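Local coordinates for fibronectin type-III domain-containing protein (Caldanaerobacter subterraneus subsp. tengcongensis, PDB 7JGT) that contains a fibronectin type III-like domain whose extreme thermal stability is owed partly to surface salt bridges and which probably serves a structural role, at residues Phe69-Val74 / Asn81-Ser86. The protein carries 1 engineered substitution. Numbering follows the deposited sequence.
Sequences FALRAV and NFVTAS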
ATOM      1  N   PHE A  69      -2.378  -0.188  -5.696  1.00 17.93           N
ATOM      2  CA  PHE A  69      -1.301   0.331  -4.869  1.00 19.35           C
ATOM      3  C   PHE A  69      -0.052  -0.530  -5.024  1.00 16.58           C
ATOM      4  O   PHE A  69      -0.122  -1.697  -5.413  1.00 17.78           O
ATOM      5  CB  PHE A  69      -1.735   0.415  -3.398  1.00 15.10           C
ATOM      6  CG  PHE A  69      -2.923   1.315  -3.174  1.00 18.15           C
ATOM      7  CD1 PHE A  69      -2.756   2.673  -2.992  1.00 19.11           C
ATOM      8  CD2 PHE A  69      -4.210   0.803  -3.163  1.00 16.02           C
ATOM      9  CE1 PHE A  69      -3.854   3.499  -2.799  1.00 19.92           C
ATOM     10  CE2 PHE A  69      -5.310   1.631  -2.966  1.00 17.36           C
ATOM     11  CZ  PHE A  69      -5.132   2.972  -2.788  1.00 16.23           C
ATOM     12  N   ALA A  70       1.100   0.070  -4.760  1.00 13.79           N
ATOM     13  CA  ALA A  70       2.359  -0.657  -4.714  1.00 15.03           C
ATOM     14  C   ALA A  70       2.979  -0.420  -3.347  1.00 15.05           C
ATOM     15  O   ALA A  70       3.016   0.717  -2.869  1.00 14.27           O
ATOM     16  CB  ALA A  70       3.311  -0.208  -5.823  1.00 17.91           C
ATOM     17  N   LEU A  71       3.457  -1.490  -2.727  1.00 11.31           N
ATOM     18  CA  LEU A  71       4.028  -1.460  -1.392  1.00 12.17           C
ATOM     19  C   LEU A  71       5.440  -2.014  -1.442  1.00 15.73           C
ATOM     20  O   LEU A  71       5.695  -3.019  -2.115  1.00 15.90           O
ATOM     21  CB  LEU A  71       3.181  -2.299  -0.421  1.00 12.13           C
ATOM     22  CG  LEU A  71       3.719  -2.486   0.998  1.00 11.80           C
ATOM     23  CD1 LEU A  71       3.386  -1.296   1.881  1.00 14.37           C
ATOM     24  CD2 LEU A  71       3.168  -3.785   1.586  1.00 16.40           C
ATOM     25  N   ARG A  72       6.361  -1.368  -0.730  1.00 14.21           N
ATOM     26  CA  ARG A  72       7.696  -1.919  -0.561  1.00 12.85           C
ATOM     27  C   ARG A  72       8.193  -1.625   0.848  1.00 13.59           C
ATOM     28  O   ARG A  72       7.751  -0.675   1.500  1.00 14.79           O
ATOM     29  CB  ARG A  72       8.676  -1.351  -1.593  1.00 13.66           C
ATOM     30  CG  ARG A  72       8.911   0.154  -1.447  1.00 14.63           C
ATOM     31  CD  ARG A  72       9.680   0.687  -2.647  1.00 20.54           C
ATOM     32  NE  ARG A  72      10.167   2.054  -2.455  1.00 15.89           N
ATOM     33  CZ  ARG A  72      11.047   2.637  -3.259  1.00 18.78           C
ATOM     34  NH1 ARG A  72      11.534   1.969  -4.297  1.00 15.16           N
ATOM     35  NH2 ARG A  72      11.452   3.883  -3.027  1.00 17.50           N
ATOM     36  N   ALA A  73       9.111  -2.465   1.311  1.00 12.04           N
ATOM     37  CA  ALA A  73       9.789  -2.304   2.588  1.00  9.46           C
ATOM     38  C   ALA A  73      11.155  -1.676   2.360  1.00 14.90           C
ATOM     39  O   ALA A  73      11.781  -1.883   1.317  1.00 15.95           O
ATOM     40  CB  ALA A  73       9.967  -3.648   3.288  1.00 12.52           C
ATOM     41  N   VAL A  74      11.617  -0.914   3.351  1.00 12.81           N
ATOM     42  CA  VAL A  74      12.855  -0.150   3.225  1.00 14.13           C
ATOM     43  C   VAL A  74      13.704  -0.311   4.481  1.00 13.48           C
ATOM     44  O   VAL A  74      13.186  -0.399   5.600  1.00 13.05           O
ATOM     45  CB  VAL A  74      12.578   1.340   2.951  1.00 13.68           C
ATOM     46  CG1 VAL A  74      13.874   2.031   2.582  1.00 16.02           C
ATOM     47  CG2 VAL A  74      11.555   1.500   1.809  1.00 13.57           C
ATOM     48  N   ASN A  81      11.771  -4.887  -3.568  1.00 14.69           N
ATOM     49  CA  ASN A  81      10.890  -4.780  -4.718  1.00 20.94           C
ATOM     50  C   ASN A  81       9.456  -4.510  -4.265  1.00 20.77           C
ATOM     51  O   ASN A  81       9.100  -4.663  -3.094  1.00 15.57           O
ATOM     52  CB  ASN A  81      10.936  -6.052  -5.559  1.00 27.17           C
ATOM     53  CG  ASN A  81      12.260  -6.225  -6.264  1.00 32.73           C
ATOM     54  OD1 ASN A  81      12.973  -5.251  -6.512  1.00 33.90           O
ATOM     55  ND2 ASN A  81      12.603  -7.466  -6.588  1.00 32.05           N
ATOM     56  N   PHE A  82       8.631  -4.122  -5.235  1.00 21.50           N
ATOM     57  CA  PHE A  82       7.230  -3.809  -5.010  1.00 18.34           C
ATOM     58  C   PHE A  82       6.360  -5.059  -5.016  1.00 22.09           C
ATOM     59  O   PHE A  82       6.604  -6.009  -5.764  1.00 19.53           O
ATOM     60  CB  PHE A  82       6.714  -2.873  -6.101  1.00 24.09           C
ATOM     61  CG  PHE A  82       6.945  -1.434  -5.823  1.00 18.94           C
ATOM     62  CD1 PHE A  82       6.537  -0.869  -4.624  1.00 18.68           C
ATOM     63  CD2 PHE A  82       7.575  -0.636  -6.759  1.00 24.87           C
ATOM     64  CE1 PHE A  82       6.750   0.473  -4.364  1.00 18.60           C
ATOM     65  CE2 PHE A  82       7.796   0.699  -6.502  1.00 26.48           C
ATOM     66  CZ  PHE A  82       7.378   1.254  -5.301  1.00 18.41           C
ATOM     67  N   VAL A  83       5.324  -5.035  -4.181  1.00 14.55           N
ATOM     68  CA  VAL A  83       4.186  -5.934  -4.310  1.00 18.93           C
ATOM     69  C   VAL A  83       2.954  -5.073  -4.531  1.00 19.65           C
ATOM     70  O   VAL A  83       2.897  -3.922  -4.087  1.00 14.52           O
ATOM     71  CB  VAL A  83       4.020  -6.853  -3.081  1.00 21.92           C
ATOM     72  CG1 VAL A  83       5.199  -7.796  -3.000  1.00 24.93           C
ATOM     73  CG2 VAL A  83       3.913  -6.037  -1.801  1.00 18.44           C
ATOM     74  N   THR A  84       1.968  -5.616  -5.241  1.00 18.99           N
ATOM     75  CA  THR A  84       0.814  -4.812  -5.617  1.00 18.01           C
ATOM     76  C   THR A  84      -0.473  -5.500  -5.190  1.00 19.00           C
ATOM     77  O   THR A  84      -0.510  -6.709  -4.954  1.00 17.27           O
ATOM     78  CB  THR A  84       0.779  -4.538  -7.129  1.00 23.31           C
ATOM     79  OG1 THR A  84       0.819  -5.779  -7.841  1.00 23.82           O
ATOM     80  CG2 THR A  84       1.967  -3.694  -7.541  1.00 20.36           C
ATOM     81  N   ALA A  85      -1.522  -4.690  -5.075  1.00 15.22           N
ATOM     82  CA  ALA A  85      -2.861  -5.143  -4.732  1.00 16.46           C
ATOM     83  C   ALA A  85      -3.814  -4.011  -5.082  1.00 20.03           C
ATOM     84  O   ALA A  85      -3.398  -2.861  -5.256  1.00 15.61           O
ATOM     85  CB  ALA A  85      -2.977  -5.522  -3.250  1.00 19.38           C
ATOM     86  N   SER A  86      -5.098  -4.341  -5.185  1.00 20.45           N
ATOM     87  CA  SER A  86      -6.059  -3.335  -5.615  1.00 19.01           C
ATOM     88  C   SER A  86      -7.434  -3.620  -5.012  1.00 18.15           C
ATOM     89  O   SER A  86      -7.695  -4.698  -4.472  1.00 18.83           O
ATOM     90  CB  SER A  86      -6.114  -3.268  -7.145  1.00 22.27           C
ATOM     91  OG  SER A  86      -6.664  -4.452  -7.692  1.00 22.35           O
TER
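L71 and V83 form a hydrogen-bonded pair of an antiparallel beta hairpin, strands 66-75 and 78-88, which supplies two neighbouring strands to the four-stranded sheet of this fibronectin type III beta sandwich. L71 N reaches V83 O at 2.8 Å, and V83 N returns a bond to L71 O at 2.9 Å. F69 and A85 repeat the pattern, with F69 N bonded to A85 O at 2.9 Å and the reverse bond weak. Between them, A70 and T84 make a non-hydrogen-bonded pair, and a CA-H...O contact joins A70 CA to V83 O.

L71 and V83 point the same way, side by side, L71 CB lying 4.1 Å from V83 CG2. With its CG anti to the backbone N (chi1 174°), L71 is buried against F10, W26 and I37, consistent with this face of the sheet turning toward the sandwich interior.

The F82 ring lies on the face bearing A70 and T84. A70 CB sits over one face of that ring, toward the CD1 rim, 3.9 Å from the ring centroid and 25° off the normal, the evidence for a CH-pi contact. R72 touches the ring with its methylenes, CG and CD lying against CE1 and CZ; its guanidinium, nearly parallel to the ring (14° between planes), is displaced from it, and NH2 makes a salt bridge with E36. Y38 and Y45 also meet the F82 ring. A serine in place of F82 would probably leave A70 CB and the methylenes of R72 without their aromatic packing partner. The closest approach of R72 to the ring is by its CD, 3.4 Å from F82 CE1.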